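Local atomic coordinates of putative immunoglobulin A1 protease (PDB entry 3N6Z), a protein that is of unproven activity but may cleave immunoglobulin A1, and is built as a beta-solenoid of stacked parallel strands. Residues 156-161 / 190-195; 228-233 / 260-265. All coordinates share one frame; numbering follows the deposited sequence.

How the contacts relate
Contacts 1 and 2 lie side by side on the same flank of a beta-solenoid, their centres about 11 Å apart, and both join chain that follows paired parallel strands. Contact 1 (156-161 with 190-195) lies at the surface and has no strand pairing: a tyrosine ring and an asparagine amide fit themselves to an irregular turn. Contact 2 (228-233 with 260-265) is partly buried, runs on into strand 263-266, and relies on glycines, backbone bonds and one aspartate. They also meet directly. Leu190 O probably accepts a hydrogen bond from Val228 N, and Asn192 ND2, which serves contact 1, probably donates to Val230 O of contact 2.

Contact 1 (156-161 / 190-195); sequences LKDKGN and LANSYD
Tyr194 lays its ring into the curve of 156-161, and its hydroxyl OH donates a hydrogen bond to Leu156 O at 2.6 Å. The donor stands above the carbonyl plane of Leu156, 39° out of it. One face of the ring takes the backbone of the turn: Lys159 N sits over it toward the rim, and Lys159 O comes to 3.1 Å from Tyr194 CD1. At the edge, Asn161 O lies 3.3 Å from Tyr194 CE1. Tyr194 CG stands between its own backbone N and carbonyl carbon (chi1 44°), a setting from which the ring reaches the turn. Tyrosine suits this place because it is flat enough to lie under peptide groups and long enough to reach a carbonyl. An alanine here would probably leave Leu156 O without this donor and open a gap beneath the backbone of Lys159.

Asn192 grips Asp158 twice. Its OD1 accepts a hydrogen bond from Asp158 N at 3.0 Å, in the amide plane and on a lone pair, while its ND2 gives a bond of 2.9 Å to Asp158 OD1, met from above the carboxylate. The two flat groups stand nearly perpendicular, 86° apart. An amide suits the task because it both accepts and donates, and ND2 has a further acceptor in contact 2. The small Ala191 lets the chains close in, its CB 3.5 Å from Leu156 C.

The two loops belong to successive coils of what appears to be a beta-solenoid, and meet through side chains where no strands pair. They follow the paired parallel strands 153-154 and 189-190 and lead toward a second such pair, 166-169 and 200-202. Leu156 turns its side chain onto Val125 and Cys127 of strand 125-131, whereas Asn192 packs on Lys227 of strand 224-227.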
ATOM      1  N   LEU A 156       7.803   8.337   7.542  1.00  9.36           N
ATOM      2  CA  LEU A 156       8.485   9.539   7.071  1.00 10.22           C
ATOM      3  C   LEU A 156       9.974   9.259   6.997  1.00  9.70           C
ATOM      4  O   LEU A 156      10.501   8.401   7.697  1.00 11.29           O
ATOM      5  CB  LEU A 156       8.214  10.705   8.017  1.00 10.42           C
ATOM      6  CG  LEU A 156       6.780  11.237   7.988  1.00 11.84           C
ATOM      7  CD1 LEU A 156       6.538  12.206   9.138  1.00 14.90           C
ATOM      8  CD2 LEU A 156       6.498  11.853   6.621  1.00 14.91           C
ATOM      9  N   LYS A 157      10.658   9.973   6.120  1.00 10.89           N
ATOM     10  CA  LYS A 157      12.068   9.672   5.827  1.00 12.36           C
ATOM     11  C   LYS A 157      13.001  10.329   6.856  1.00 12.92           C
ATOM     12  O   LYS A 157      12.906  11.542   7.105  1.00 13.00           O
ATOM     13  CB  LYS A 157      12.432  10.194   4.450  1.00 14.09           C
ATOM     14  CG  LYS A 157      13.812   9.766   3.978  1.00 18.53           C
ATOM     15  CD  LYS A 157      14.163  10.416   2.648  1.00 21.28           C
ATOM     16  CE  LYS A 157      14.561  11.863   2.829  1.00 26.51           C
ATOM     17  NZ  LYS A 157      14.955  12.530   1.546  1.00 28.72           N
ATOM     18  N   ASP A 158      13.915   9.537   7.417  1.00 13.46           N
ATOM     19  CA  ASP A 158      15.083  10.081   8.158  1.00 15.64           C
ATOM     20  C   ASP A 158      14.679  11.072   9.261  1.00 15.40           C
ATOM     21  O   ASP A 158      15.221  12.183   9.339  1.00 17.31           O
ATOM     22  CB  ASP A 158      16.054  10.770   7.177  1.00 17.27           C
ATOM     23  CG  ASP A 158      16.730   9.810   6.218  1.00 20.66           C
ATOM     24  OD1 ASP A 158      16.958   8.676   6.617  1.00 22.61           O
ATOM     25  OD2 ASP A 158      17.073  10.247   5.092  1.00 25.82           O
ATOM     26  N   LYS A 159      13.736  10.661  10.086  0.60 13.91           N
ATOM     27  CA  LYS A 159      13.385  11.409  11.263  0.60 14.12           C
ATOM     28  C   LYS A 159      14.247  10.924  12.434  0.60 14.45           C
ATOM     29  O   LYS A 159      14.913   9.885  12.380  0.60 16.23           O
ATOM     30  CB  LYS A 159      11.882  11.327  11.532  0.60 15.02           C
ATOM     31  CG  LYS A 159      11.014  11.787  10.343  0.60 14.40           C
ATOM     32  CD  LYS A 159      11.382  13.213   9.865  0.60 16.58           C
ATOM     33  CE  LYS A 159      10.412  13.774   8.863  0.60 20.68           C
ATOM     34  NZ  LYS A 159      10.737  15.219   8.563  0.60 24.24           N
ATOM     35  N   GLY A 160      14.235  11.707  13.498  0.60 16.00           N
ATOM     36  CA  GLY A 160      15.025  11.385  14.680  0.60 17.60           C
ATOM     37  C   GLY A 160      14.298  10.464  15.632  0.60 17.98           C
ATOM     38  O   GLY A 160      14.869  10.003  16.591  0.60 19.12           O
ATOM     39  N   ASN A 161      13.018  10.221  15.370  1.00 17.42           N
ATOM     40  CA  ASN A 161      12.139   9.538  16.288  1.00 15.49           C
ATOM     41  C   ASN A 161      11.500   8.373  15.529  1.00 12.58           C
ATOM     42  O   ASN A 161      10.721   8.584  14.588  1.00 12.72           O
ATOM     43  CB  ASN A 161      11.091  10.546  16.737  1.00 17.30           C
ATOM     44  CG  ASN A 161       9.956   9.945  17.510  1.00 20.30           C
ATOM     45  OD1 ASN A 161       9.942   8.753  17.906  1.00 18.26           O
ATOM     46  ND2 ASN A 161       8.959  10.815  17.774  1.00 23.93           N
ATOM     47  N   LEU A 190       7.073   4.338   0.251  1.00  7.85           N
ATOM     48  CA  LEU A 190       7.559   3.662   1.444  1.00  7.14           C
ATOM     49  C   LEU A 190       8.820   4.411   1.881  1.00  7.89           C
ATOM     50  O   LEU A 190       9.747   4.614   1.074  1.00  8.60           O
ATOM     51  CB  LEU A 190       7.905   2.195   1.121  1.00  7.67           C
ATOM     52  CG  LEU A 190       8.569   1.345   2.200  1.00  7.51           C
ATOM     53  CD1 LEU A 190       7.710   1.276   3.499  1.00  9.31           C
ATOM     54  CD2 LEU A 190       8.845  -0.084   1.650  1.00  8.32           C
ATOM     55  N   ALA A 191       8.855   4.807   3.145  1.00  7.85           N
ATOM     56  CA  ALA A 191      10.018   5.443   3.748  1.00  8.40           C
ATOM     57  C   ALA A 191      10.930   4.394   4.391  1.00  8.30           C
ATOM     58  O   ALA A 191      11.033   3.263   3.881  1.00  9.85           O
ATOM     59  CB  ALA A 191       9.588   6.582   4.712  1.00  9.42           C
ATOM     60  N   ASN A 192      11.657   4.748   5.455  1.00  8.40           N
ATOM     61  CA  ASN A 192      12.815   3.973   5.870  1.00  9.37           C
ATOM     62  C   ASN A 192      12.825   3.630   7.349  1.00  9.08           C
ATOM     63  O   ASN A 192      11.778   3.697   8.041  1.00 10.35           O
ATOM     64  CB  ASN A 192      14.108   4.620   5.338  1.00  9.31           C
ATOM     65  CG  ASN A 192      14.494   5.899   6.063  1.00  9.70           C
ATOM     66  OD1 ASN A 192      13.621   6.752   6.364  1.00 11.19           O
ATOM     67  ND2 ASN A 192      15.785   6.047   6.344  1.00 11.50           N
ATOM     68  N   SER A 193      13.991   3.249   7.855  1.00 10.75           N
ATOM     69  CA  SER A 193      14.126   2.665   9.182  1.00 11.00           C
ATOM     70  C   SER A 193      15.189   3.429   9.928  1.00 11.61           C
ATOM     71  O   SER A 193      16.233   3.723   9.361  1.00 13.63           O
ATOM     72  CB  SER A 193      14.512   1.188   9.050  1.00 10.65           C
ATOM     73  OG  SER A 193      13.513   0.513   8.286  1.00 11.54           O
ATOM     74  N   TYR A 194      14.913   3.725  11.190  1.00 12.20           N
ATOM     75  CA  TYR A 194      15.807   4.523  12.038  1.00 12.60           C
ATOM     76  C   TYR A 194      15.304   4.444  13.475  1.00 11.75           C
ATOM     77  O   TYR A 194      14.174   4.060  13.735  1.00 12.19           O
ATOM     78  CB  TYR A 194      15.858   5.995  11.566  1.00 12.58           C
ATOM     79  CG  TYR A 194      14.498   6.561  11.221  1.00 12.63           C
ATOM     80  CD1 TYR A 194      13.685   7.082  12.195  1.00 12.73           C
ATOM     81  CD2 TYR A 194      14.033   6.558   9.917  1.00 11.80           C
ATOM     82  CE1 TYR A 194      12.432   7.579  11.905  1.00 12.61           C
ATOM     83  CE2 TYR A 194      12.764   7.041   9.606  1.00 10.74           C
ATOM     84  CZ  TYR A 194      11.962   7.568  10.618  1.00 11.06           C
ATOM     85  OH  TYR A 194      10.703   8.052  10.308  1.00 12.83           O
ATOM     86  N   ASP A 195      16.191   4.767  14.418  1.00 13.19           N
ATOM     87  CA  ASP A 195      15.867   4.867  15.835  1.00 13.06           C
ATOM     88  C   ASP A 195      15.144   3.626  16.370  1.00 13.18           C
ATOM     89  O   ASP A 195      14.179   3.732  17.124  1.00 15.98           O
ATOM     90  CB  ASP A 195      15.088   6.149  16.108  1.00 13.81           C
ATOM     91  CG  ASP A 195      14.897   6.439  17.579  1.00 16.23           C
ATOM     92  OD1 ASP A 195      15.866   6.280  18.365  1.00 18.05           O
ATOM     93  OD2 ASP A 195      13.773   6.826  17.968  1.00 15.54           O
TER

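Contact 2 (228-233 / 260-265); sequences VGVGGF and SCDIAI
Asp262 crosses the side chain of Val230 at about a right angle, its OD2 3.6 Å from Val230 CG1. With CG set between its backbone N and carbonyl carbon (chi1 74°), the carboxylate reaches over to the facing chain, where OD1 accepts a hydrogen bond from Gly231 N at 2.7 Å. That bond is nearly straight (169° at the hydrogen) and arrives on the syn side. A water donates one hydrogen bond to OD1 and another to Gly232 O, bridging carboxylate and backbone; a carboxylate suits this place because its oxygen can accept from both amide and water.

Cys261 points SG at Gly229 N, 3.2 Å away, an amide that the contact buries without a hydrogen-bond partner in the model. The positive phi of Gly229 favours glycine, and at Gly231 and Gly232 a CB would also press on the preceding carbonyl oxygen. Backbone bonds from Asp262 N to Gly229 O and from Ala264 N to Gly232 O, each 3.3 Å, carry the pairing onward.

Phe233 and Ala264 then form a parallel bridge, their CB atoms 4.0 Å apart, where strands 233-235 and 263-266 join neighbouring coils of the apparent solenoid. The Phe233 ring stacks on Tyr200, Ile263 packs against Leu254 and Ile257 of strand 254-257, and Lys227 NZ bonds to both Gly231 O and Asp262 O.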
ATOM      1  N   VAL A 228      11.990   5.621  -0.508  1.00  9.22           N
ATOM      2  CA  VAL A 228      12.913   6.650  -0.061  1.00  9.29           C
ATOM      3  C   VAL A 228      13.671   6.220   1.187  1.00  9.98           C
ATOM      4  O   VAL A 228      13.196   5.361   1.949  1.00  9.65           O
ATOM      5  CB  VAL A 228      12.216   8.016   0.156  1.00  9.00           C
ATOM      6  CG1 VAL A 228      11.527   8.459  -1.163  1.00  9.58           C
ATOM      7  CG2 VAL A 228      11.254   8.002   1.330  1.00  9.85           C
ATOM      8  N   GLY A 229      14.837   6.827   1.386  1.00  9.55           N
ATOM      9  CA  GLY A 229      15.703   6.515   2.500  1.00 10.35           C
ATOM     10  C   GLY A 229      16.411   5.160   2.434  1.00  9.65           C
ATOM     11  O   GLY A 229      16.116   4.293   1.597  1.00 10.65           O
ATOM     12  N   VAL A 230      17.356   4.983   3.362  1.00 11.10           N
ATOM     13  CA  VAL A 230      18.087   3.750   3.550  1.00 11.49           C
ATOM     14  C   VAL A 230      17.423   2.955   4.671  1.00 11.28           C
ATOM     15  O   VAL A 230      17.152   3.503   5.750  1.00 11.26           O
ATOM     16  CB  VAL A 230      19.607   4.026   3.845  1.00 11.25           C
ATOM     17  CG1 VAL A 230      20.331   2.770   4.258  1.00 13.46           C
ATOM     18  CG2 VAL A 230      20.274   4.618   2.602  1.00 14.00           C
ATOM     19  N   GLY A 231      17.219   1.666   4.407  1.00 10.18           N
ATOM     20  CA  GLY A 231      16.533   0.759   5.324  1.00 10.91           C
ATOM     21  C   GLY A 231      15.053   0.657   4.952  1.00  8.74           C
ATOM     22  O   GLY A 231      14.459   1.610   4.454  1.00 10.42           O
ATOM     23  N   GLY A 232      14.444  -0.497   5.227  1.00  9.81           N
ATOM     24  CA  GLY A 232      13.031  -0.774   4.954  1.00  9.21           C
ATOM     25  C   GLY A 232      12.874  -1.847   3.932  1.00  9.01           C
ATOM     26  O   GLY A 232      13.787  -2.124   3.134  1.00  9.66           O
ATOM     27  N   PHE A 233      11.709  -2.467   3.931  1.00  8.90           N
ATOM     28  CA  PHE A 233      11.522  -3.669   3.112  1.00  9.21           C
ATOM     29  C   PHE A 233      10.077  -3.943   2.756  1.00  8.95           C
ATOM     30  O   PHE A 233       9.158  -3.419   3.395  1.00  8.06           O
ATOM     31  CB  PHE A 233      12.185  -4.910   3.784  1.00 10.17           C
ATOM     32  CG  PHE A 233      11.560  -5.321   5.090  1.00  9.29           C
ATOM     33  CD1 PHE A 233      10.493  -6.217   5.114  1.00 10.45           C
ATOM     34  CD2 PHE A 233      12.039  -4.841   6.310  1.00 10.99           C
ATOM     35  CE1 PHE A 233       9.917  -6.619   6.335  1.00 11.19           C
ATOM     36  CE2 PHE A 233      11.437  -5.219   7.518  1.00 11.35           C
ATOM     37  CZ  PHE A 233      10.428  -6.121   7.532  1.00 10.47           C
ATOM     38  N   SER A 260      20.658   6.819  -4.059  1.00 13.80           N
ATOM     39  CA  SER A 260      21.281   6.832  -2.726  1.00 15.99           C
ATOM     40  C   SER A 260      20.425   6.199  -1.640  1.00 13.97           C
ATOM     41  O   SER A 260      20.752   6.316  -0.445  1.00 17.41           O
ATOM     42  CB  SER A 260      21.700   8.245  -2.307  1.00 17.96           C
ATOM     43  OG  SER A 260      22.599   8.760  -3.257  1.00 21.69           O
ATOM     44  N   CYS A 261      19.395   5.442  -2.059  1.00 12.53           N
ATOM     45  CA  CYS A 261      18.477   4.785  -1.129  1.00 11.86           C
ATOM     46  C   CYS A 261      18.528   3.286  -1.360  1.00 10.70           C
ATOM     47  O   CYS A 261      19.286   2.798  -2.206  1.00 12.24           O
ATOM     48  CB  CYS A 261      17.065   5.351  -1.308  1.00 12.66           C
ATOM     49  SG  CYS A 261      16.988   7.114  -0.960  1.00 15.33           S
ATOM     50  N   ASP A 262      17.752   2.521  -0.607  1.00 10.89           N
ATOM     51  CA  ASP A 262      17.772   1.078  -0.794  1.00 10.06           C
ATOM     52  C   ASP A 262      16.430   0.479  -0.374  1.00 10.06           C
ATOM     53  O   ASP A 262      15.519   1.171   0.115  1.00 10.01           O
ATOM     54  CB  ASP A 262      18.988   0.424  -0.080  1.00  9.61           C
ATOM     55  CG  ASP A 262      18.884   0.348   1.420  1.00 11.48           C
ATOM     56  OD1 ASP A 262      17.811   0.603   2.004  1.00 12.80           O
ATOM     57  OD2 ASP A 262      19.936   0.021   2.030  1.00 16.00           O
ATOM     58  N   ILE A 263      16.319  -0.824  -0.593  1.00  9.57           N
ATOM     59  CA  ILE A 263      15.212  -1.645  -0.122  1.00  8.72           C
ATOM     60  C   ILE A 263      15.669  -3.082  -0.117  1.00  9.36           C
ATOM     61  O   ILE A 263      16.559  -3.457  -0.873  1.00 10.27           O
ATOM     62  CB  ILE A 263      13.942  -1.529  -1.077  1.00  8.75           C
ATOM     63  CG1 ILE A 263      12.653  -1.924  -0.335  1.00 10.00           C
ATOM     64  CG2 ILE A 263      14.113  -2.258  -2.422  1.00 10.32           C
ATOM     65  CD1 ILE A 263      11.350  -1.607  -1.100  1.00  9.02           C
ATOM     66  N   ALA A 264      14.991  -3.897   0.678  1.00  9.16           N
ATOM     67  CA  ALA A 264      14.999  -5.360   0.511  1.00  8.90           C
ATOM     68  C   ALA A 264      13.584  -5.762   0.094  1.00  9.28           C
ATOM     69  O   ALA A 264      12.612  -5.293   0.669  1.00  9.74           O
ATOM     70  CB  ALA A 264      15.430  -6.094   1.820  1.00 11.05           C
ATOM     71  N   ILE A 265      13.504  -6.613  -0.911  1.00  9.79           N
ATOM     72  CA  ILE A 265      12.238  -7.245  -1.304  1.00  9.17           C
ATOM     73  C   ILE A 265      12.508  -8.749  -1.258  1.00 10.16           C
ATOM     74  O   ILE A 265      13.381  -9.273  -1.971  1.00 10.91           O
ATOM     75  CB  ILE A 265      11.682  -6.826  -2.682  1.00  8.95           C
ATOM     76  CG1 ILE A 265      11.562  -5.301  -2.786  1.00 10.01           C
ATOM     77  CG2 ILE A 265      10.313  -7.507  -2.936  1.00 10.36           C
ATOM     78  CD1 ILE A 265      11.037  -4.804  -4.100  1.00 10.26           C
TER
HETATM   79  O   HOH W   1      16.575  -1.737   2.893  1.00 15.33           O